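PDB 1Y63: Lmaj004144AAA protein from Leishmania major, which probably catalyses reversible phosphate transfer between ATP and AMP as an adenylate kinase of the AK6 subfamily, and probably also hydrolyses ATP. Local coordinates for residues A[38-43]-A[74-79]; A[9-14]-A[83-88]. All blocks are in the same frame, centred on the assembly; numbering follows the deposited sequence.

In the fold
Both contacts involve the parallel sheet of a P-loop NTPase fold, whose strands run in the order 37-41, 85-89, 12-16, 103-108, 153-157. Interaction 1 packs helix 66-80 on the outermost strand 37-41; interaction 2 pairs strand 85-89 with strand 12-16, and along the chain it encloses interaction 1. Their centres lie about 10 Å apart. Strand 85-89 joins them, since Gln38 O lies 2.8 Å from Val87 N, a probable hydrogen bond, and Val42 CG2 packs on Val88 CG1. Between nearest atoms, the bound ADP is about 10 Å from the Val42 side chain and about 11 Å from that of Val87. Each contact contributes to a separate manganese site: His39 in the first, Arg83 and His86 in the second.

Interaction 1 (A[38-43]-A[74-79]); sequences QHLEVG and DFMEPI. With MN (manganese (II) ion), chain C.
Leu40 meets Ile79 tip to tip where helix 66-80 lies against the edge strand 37-41 of the P-loop NTPase sheet, with Leu40 CD2 3.9 Å from Ile79 CG2. The same leucine methyl also touches Met76 CE. That methionine is extended as far as its sulfur and then turns at chi3 (68°), which brings CE to 4.0 Å from Val42 CG2; the two side chains cross at about a right angle. Gln38 closes the exposed end of the contact: its extended chain crosses Ile79 at about a right angle, with Gln38 NE2 4.0 Å from Ile79 CG2. No hydrogen bond crosses between 38-43 and 74-79, so apolar packing carries the contact. The axes of strand 38-41 and helix 74-79 run almost antiparallel (175°), 11.6 Å apart at closest approach. Further out, Leu72 and Met80 of the same helix add to the cover over Val42 and Leu40, and Phe96 and Trp100 pack on Met76.

His39 and Glu41, alternating with Leu40, serve a manganese site. Manganese is bound by His39 ND1 at 2.3 Å, by Glu28 and by four waters. The metal at ND1 and Asp89 OD2, hydrogen-bonded to NE2, together fix the ring's rotation. Two of the metal waters are held by this strand as well: one donates to His39 O, and another to Glu41 OE1 at 2.6 Å.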
loop_
_atom_site.group_PDB
_atom_site.type_symbol
_atom_site.label_atom_id
_atom_site.label_comp_id
_atom_site.label_asym_id
_atom_site.label_seq_id
_atom_site.Cartn_x
_atom_site.Cartn_y
_atom_site.Cartn_z
ATOM N N GLN A 38 13.441 1.418 -0.710
ATOM C CA GLN A 38 12.996 2.691 -1.268
ATOM C C GLN A 38 11.476 2.683 -1.258
ATOM O O GLN A 38 10.857 1.728 -1.746
ATOM C CB GLN A 38 13.463 2.845 -2.729
ATOM C CG GLN A 38 12.884 4.074 -3.469
ATOM C CD GLN A 38 13.090 4.020 -4.999
ATOM O OE1 GLN A 38 13.848 3.202 -5.501
ATOM N NE2 GLN A 38 12.383 4.880 -5.731
ATOM N N HIS A 39 10.900 3.769 -0.757
ATOM C CA HIS A 39 9.467 3.958 -0.666
ATOM C C HIS A 39 8.944 4.629 -1.920
ATOM O O HIS A 39 9.458 5.671 -2.341
ATOM C CB HIS A 39 9.162 4.844 0.546
ATOM C CG HIS A 39 7.748 5.333 0.646
ATOM N ND1 HIS A 39 7.437 6.616 1.061
ATOM C CD2 HIS A 39 6.565 4.696 0.486
ATOM C CE1 HIS A 39 6.123 6.752 1.123
ATOM N NE2 HIS A 39 5.570 5.606 0.773
ATOM N N LEU A 40 7.933 4.024 -2.518
ATOM C CA LEU A 40 7.215 4.622 -3.666
ATOM C C LEU A 40 5.813 4.944 -3.177
ATOM O O LEU A 40 5.027 4.040 -2.872
ATOM C CB LEU A 40 7.097 3.674 -4.849
ATOM C CG LEU A 40 8.298 3.281 -5.687
ATOM C CD1 LEU A 40 9.179 2.258 -4.998
ATOM C CD2 LEU A 40 7.769 2.711 -6.995
ATOM N N GLU A 41 5.528 6.228 -3.016
ATOM C CA GLU A 41 4.215 6.693 -2.596
ATOM C C GLU A 41 3.390 6.897 -3.860
ATOM O O GLU A 41 3.444 7.933 -4.487
ATOM C CB GLU A 41 4.359 7.986 -1.744
ATOM C CG GLU A 41 3.115 8.434 -0.996
ATOM C CD GLU A 41 3.373 9.460 0.125
ATOM O OE1 GLU A 41 4.537 9.676 0.570
ATOM O OE2 GLU A 41 2.396 10.094 0.549
ATOM N N VAL A 42 2.616 5.884 -4.234
ATOM C CA VAL A 42 1.959 5.887 -5.538
ATOM C C VAL A 42 0.970 7.037 -5.726
ATOM O O VAL A 42 0.847 7.583 -6.837
ATOM C CB VAL A 42 1.301 4.505 -5.773
ATOM C CG1 VAL A 42 0.522 4.482 -7.078
ATOM C CG2 VAL A 42 2.377 3.453 -5.760
ATOM N N GLY A 43 0.272 7.432 -4.663
ATOM C CA GLY A 43 -0.628 8.583 -4.771
ATOM C C GLY A 43 0.080 9.865 -5.238
ATOM O O GLY A 43 -0.486 10.678 -5.988
ATOM N N ASP A 74 3.557 1.705 -16.577
ATOM C CA ASP A 74 4.732 1.882 -17.406
ATOM C C ASP A 74 5.784 2.727 -16.682
ATOM O O ASP A 74 6.987 2.483 -16.830
ATOM C CB ASP A 74 4.365 2.546 -18.750
ATOM C CG ASP A 74 3.603 1.633 -19.694
ATOM O OD1 ASP A 74 3.562 0.410 -19.490
ATOM O OD2 ASP A 74 3.049 2.173 -20.681
ATOM N N PHE A 75 5.326 3.734 -15.925
ATOM C CA PHE A 75 6.200 4.589 -15.131
ATOM C C PHE A 75 6.888 3.797 -14.028
ATOM O O PHE A 75 8.103 3.954 -13.783
ATOM C CB PHE A 75 5.387 5.754 -14.548
ATOM C CG PHE A 75 6.221 6.790 -13.861
ATOM C CD1 PHE A 75 6.583 6.623 -12.523
ATOM C CD2 PHE A 75 6.613 7.938 -14.537
ATOM C CE1 PHE A 75 7.374 7.591 -11.883
ATOM C CE2 PHE A 75 7.400 8.926 -13.887
ATOM C CZ PHE A 75 7.763 8.737 -12.574
ATOM N N MET A 76 6.116 2.946 -13.349
ATOM C CA MET A 76 6.642 2.171 -12.222
ATOM C C MET A 76 7.526 0.988 -12.626
ATOM O O MET A 76 8.455 0.632 -11.908
ATOM C CB MET A 76 5.492 1.678 -11.342
ATOM C CG MET A 76 4.754 2.745 -10.600
ATOM S SD MET A 76 3.387 2.074 -9.658
ATOM C CE MET A 76 4.271 1.114 -8.399
ATOM N N GLU A 77 7.247 0.390 -13.785
ATOM C CA GLU A 77 7.932 -0.822 -14.193
ATOM C C GLU A 77 9.454 -0.786 -14.023
ATOM O O GLU A 77 10.004 -1.672 -13.389
ATOM C CB GLU A 77 7.537 -1.211 -15.621
ATOM C CG GLU A 77 8.313 -2.407 -16.186
ATOM C CD GLU A 77 7.881 -3.751 -15.625
ATOM O OE1 GLU A 77 6.734 -3.885 -15.133
ATOM O OE2 GLU A 77 8.689 -4.703 -15.745
ATOM N N PRO A 78 10.146 0.209 -14.614
ATOM C CA PRO A 78 11.608 0.201 -14.448
ATOM C C PRO A 78 12.080 0.284 -13.000
ATOM O O PRO A 78 13.090 -0.352 -12.661
ATOM C CB PRO A 78 12.059 1.420 -15.258
ATOM C CG PRO A 78 10.862 2.286 -15.339
ATOM C CD PRO A 78 9.719 1.339 -15.464
ATOM N N ILE A 79 11.343 1.010 -12.153
ATOM C CA ILE A 79 11.696 1.081 -10.736
ATOM C C ILE A 79 11.535 -0.306 -10.110
ATOM O O ILE A 79 12.393 -0.799 -9.384
ATOM C CB ILE A 79 10.845 2.090 -9.993
ATOM C CG1 ILE A 79 10.943 3.473 -10.659
ATOM C CG2 ILE A 79 11.297 2.196 -8.558
ATOM C CD1 ILE A 79 9.782 4.404 -10.308
HETATM MN MN MN C . 8.809 8.450 1.134
HETATM O O HOH W 1 9.421 8.209 -1.048
HETATM O O HOH W 2 7.172 9.657 0.314
HETATM O O HOH W 3 9.979 10.344 1.121
HETATM O O HOH W 4 10.583 7.676 1.760
#

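Interaction 2 (A[9-14]-A[83-88]); sequences KGINIL and RGNHVV
Two neighbouring parallel strands inside the sheet of the P-loop NTPase fold pair here: Asn12, Ile13 and Leu14 lie opposite His86, Val87 and Val88. The chains bond alternately: His86 N gives its hydrogen to Ile11 O, Ile13 N to His86 O, and Val88 N to Ile13 O at 2.8 Å, the last almost straight at 174°. At the start of strand 85-89 a side chain takes over the pairing, bonding Ile11, which comes just before strand 12-16. Asn85, with CG beside its own backbone N (chi1 -50°), presents OD1 to Ile11 N at 2.9 Å, while its ND2 is hydrogen-bonded to Asp35 O. Farther out, a water bridges Lys9 O and Gly84 N.

On the face shared by Asn12, His86, Leu14 and Val88, the first two side chains lie side by side, amide and imidazole planes 52° apart. His86 ND1 donates to Asn12 OD1 over 2.8 Å, the oxygen lying in the plane of the ring at its edge. Leu14 CD1 packs on Val88 CG1 at 3.8 Å, and Met76 and Met80 of helix 66-80 also touch Val88.

His86 NE2 binds manganese in a site that Ser82, through OG, and Arg83 complete. Asn12 is thus a second-shell residue: its ND2 is hydrogen-bonded to Met80 O and Trp100 O, which fixes the amide, and ND1 as the donor to OD1 is consistent with a tautomer whose NE2 lone pair faces the metal.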
loop_
_atom_site.group_PDB
_atom_site.type_symbol
_atom_site.label_atom_id
_atom_site.label_comp_id
_atom_site.label_asym_id
_atom_site.label_seq_id
_atom_site.Cartn_x
_atom_site.Cartn_y
_atom_site.Cartn_z
ATOM N N LYS A 9 14.777 -7.726 -9.375
ATOM C CA LYS A 9 16.130 -8.005 -8.876
ATOM C C LYS A 9 16.211 -7.876 -7.364
ATOM O O LYS A 9 17.183 -8.302 -6.772
ATOM C CB LYS A 9 17.132 -7.037 -9.494
ATOM C CG LYS A 9 17.259 -7.139 -10.991
ATOM C CD LYS A 9 18.313 -6.180 -11.520
ATOM C CE LYS A 9 18.197 -6.005 -13.026
ATOM N NZ LYS A 9 16.942 -5.298 -13.416
ATOM N N GLY A 10 15.214 -7.256 -6.735
ATOM C CA GLY A 10 15.193 -7.130 -5.284
ATOM C C GLY A 10 13.926 -7.675 -4.660
ATOM O O GLY A 10 13.172 -8.409 -5.316
ATOM N N ILE A 11 13.705 -7.317 -3.395
ATOM C CA ILE A 11 12.491 -7.696 -2.668
ATOM C C ILE A 11 11.523 -6.526 -2.699
ATOM O O ILE A 11 11.868 -5.412 -2.339
ATOM C CB ILE A 11 12.789 -8.088 -1.211
ATOM C CG1 ILE A 11 13.797 -9.252 -1.174
ATOM C CG2 ILE A 11 11.498 -8.446 -0.478
ATOM C CD1 ILE A 11 13.241 -10.546 -1.691
ATOM N N ASN A 12 10.302 -6.791 -3.159
ATOM C CA ASN A 12 9.266 -5.754 -3.291
ATOM C C ASN A 12 8.080 -6.081 -2.408
ATOM O O ASN A 12 7.572 -7.187 -2.446
ATOM C CB ASN A 12 8.783 -5.641 -4.725
ATOM C CG ASN A 12 9.845 -5.129 -5.668
ATOM O OD1 ASN A 12 10.741 -4.395 -5.268
ATOM N ND2 ASN A 12 9.740 -5.512 -6.940
ATOM N N ILE A 13 7.655 -5.091 -1.638
ATOM C CA ILE A 13 6.496 -5.192 -0.744
ATOM C C ILE A 13 5.457 -4.159 -1.133
ATOM O O ILE A 13 5.807 -3.019 -1.472
ATOM C CB ILE A 13 6.929 -4.919 0.715
ATOM C CG1 ILE A 13 8.038 -5.893 1.137
ATOM C CG2 ILE A 13 5.714 -4.958 1.670
ATOM C CD1 ILE A 13 8.619 -5.513 2.475
ATOM N N LEU A 14 4.180 -4.548 -1.091
ATOM C CA LEU A 14 3.076 -3.622 -1.243
ATOM C C LEU A 14 2.382 -3.481 0.090
ATOM O O LEU A 14 2.079 -4.468 0.730
ATOM C CB LEU A 14 2.078 -4.133 -2.276
ATOM C CG LEU A 14 0.789 -3.311 -2.478
ATOM C CD1 LEU A 14 1.117 -1.902 -2.939
ATOM C CD2 LEU A 14 -0.106 -4.039 -3.473
ATOM N N ARG A 83 17.584 -2.781 -9.232
ATOM C CA ARG A 83 18.289 -3.329 -8.072
ATOM C C ARG A 83 17.820 -2.610 -6.806
ATOM O O ARG A 83 17.427 -1.453 -6.861
ATOM C CB ARG A 83 19.815 -3.219 -8.235
ATOM C CG ARG A 83 20.342 -1.799 -8.424
ATOM C CD ARG A 83 21.887 -1.744 -8.482
ATOM N NE ARG A 83 22.498 -2.713 -9.401
ATOM C CZ ARG A 83 23.807 -2.792 -9.649
ATOM N NH1 ARG A 83 24.662 -1.956 -9.065
ATOM N NH2 ARG A 83 24.271 -3.707 -10.494
ATOM N N GLY A 84 17.831 -3.320 -5.683
ATOM C CA GLY A 84 17.439 -2.771 -4.387
ATOM C C GLY A 84 16.035 -3.250 -4.077
ATOM O O GLY A 84 15.401 -3.888 -4.921
ATOM N N ASN A 85 15.560 -2.930 -2.880
ATOM C CA ASN A 85 14.249 -3.341 -2.413
ATOM C C ASN A 85 13.311 -2.156 -2.430
ATOM O O ASN A 85 13.738 -1.002 -2.344
ATOM C CB ASN A 85 14.366 -3.936 -1.007
ATOM C CG ASN A 85 15.456 -4.988 -0.906
ATOM O OD1 ASN A 85 15.595 -5.846 -1.781
ATOM N ND2 ASN A 85 16.262 -4.915 0.167
ATOM N N HIS A 86 12.035 -2.432 -2.666
ATOM C CA HIS A 86 11.055 -1.370 -2.814
ATOM C C HIS A 86 9.847 -1.648 -1.958
ATOM O O HIS A 86 9.371 -2.791 -1.897
ATOM C CB HIS A 86 10.644 -1.202 -4.292
ATOM C CG HIS A 86 11.827 -1.078 -5.211
ATOM N ND1 HIS A 86 12.380 -2.156 -5.863
ATOM C CD2 HIS A 86 12.580 -0.006 -5.553
ATOM C CE1 HIS A 86 13.450 -1.760 -6.544
ATOM N NE2 HIS A 86 13.586 -0.454 -6.387
ATOM N N VAL A 87 9.353 -0.602 -1.304
ATOM C CA VAL A 87 8.103 -0.688 -0.540
ATOM C C VAL A 87 7.115 0.272 -1.182
ATOM O O VAL A 87 7.307 1.499 -1.185
ATOM C CB VAL A 87 8.291 -0.468 0.996
ATOM C CG1 VAL A 87 9.005 0.855 1.337
ATOM C CG2 VAL A 87 6.947 -0.580 1.721
ATOM N N VAL A 88 6.105 -0.301 -1.792
ATOM C CA VAL A 88 5.121 0.469 -2.541
ATOM C C VAL A 88 3.915 0.682 -1.627
ATOM O O VAL A 88 3.526 -0.224 -0.873
ATOM C CB VAL A 88 4.682 -0.281 -3.795
ATOM C CG1 VAL A 88 3.601 0.478 -4.531
ATOM C CG2 VAL A 88 5.877 -0.471 -4.711
HETATM O O HOH W 5 18.697 -6.181 -5.500
#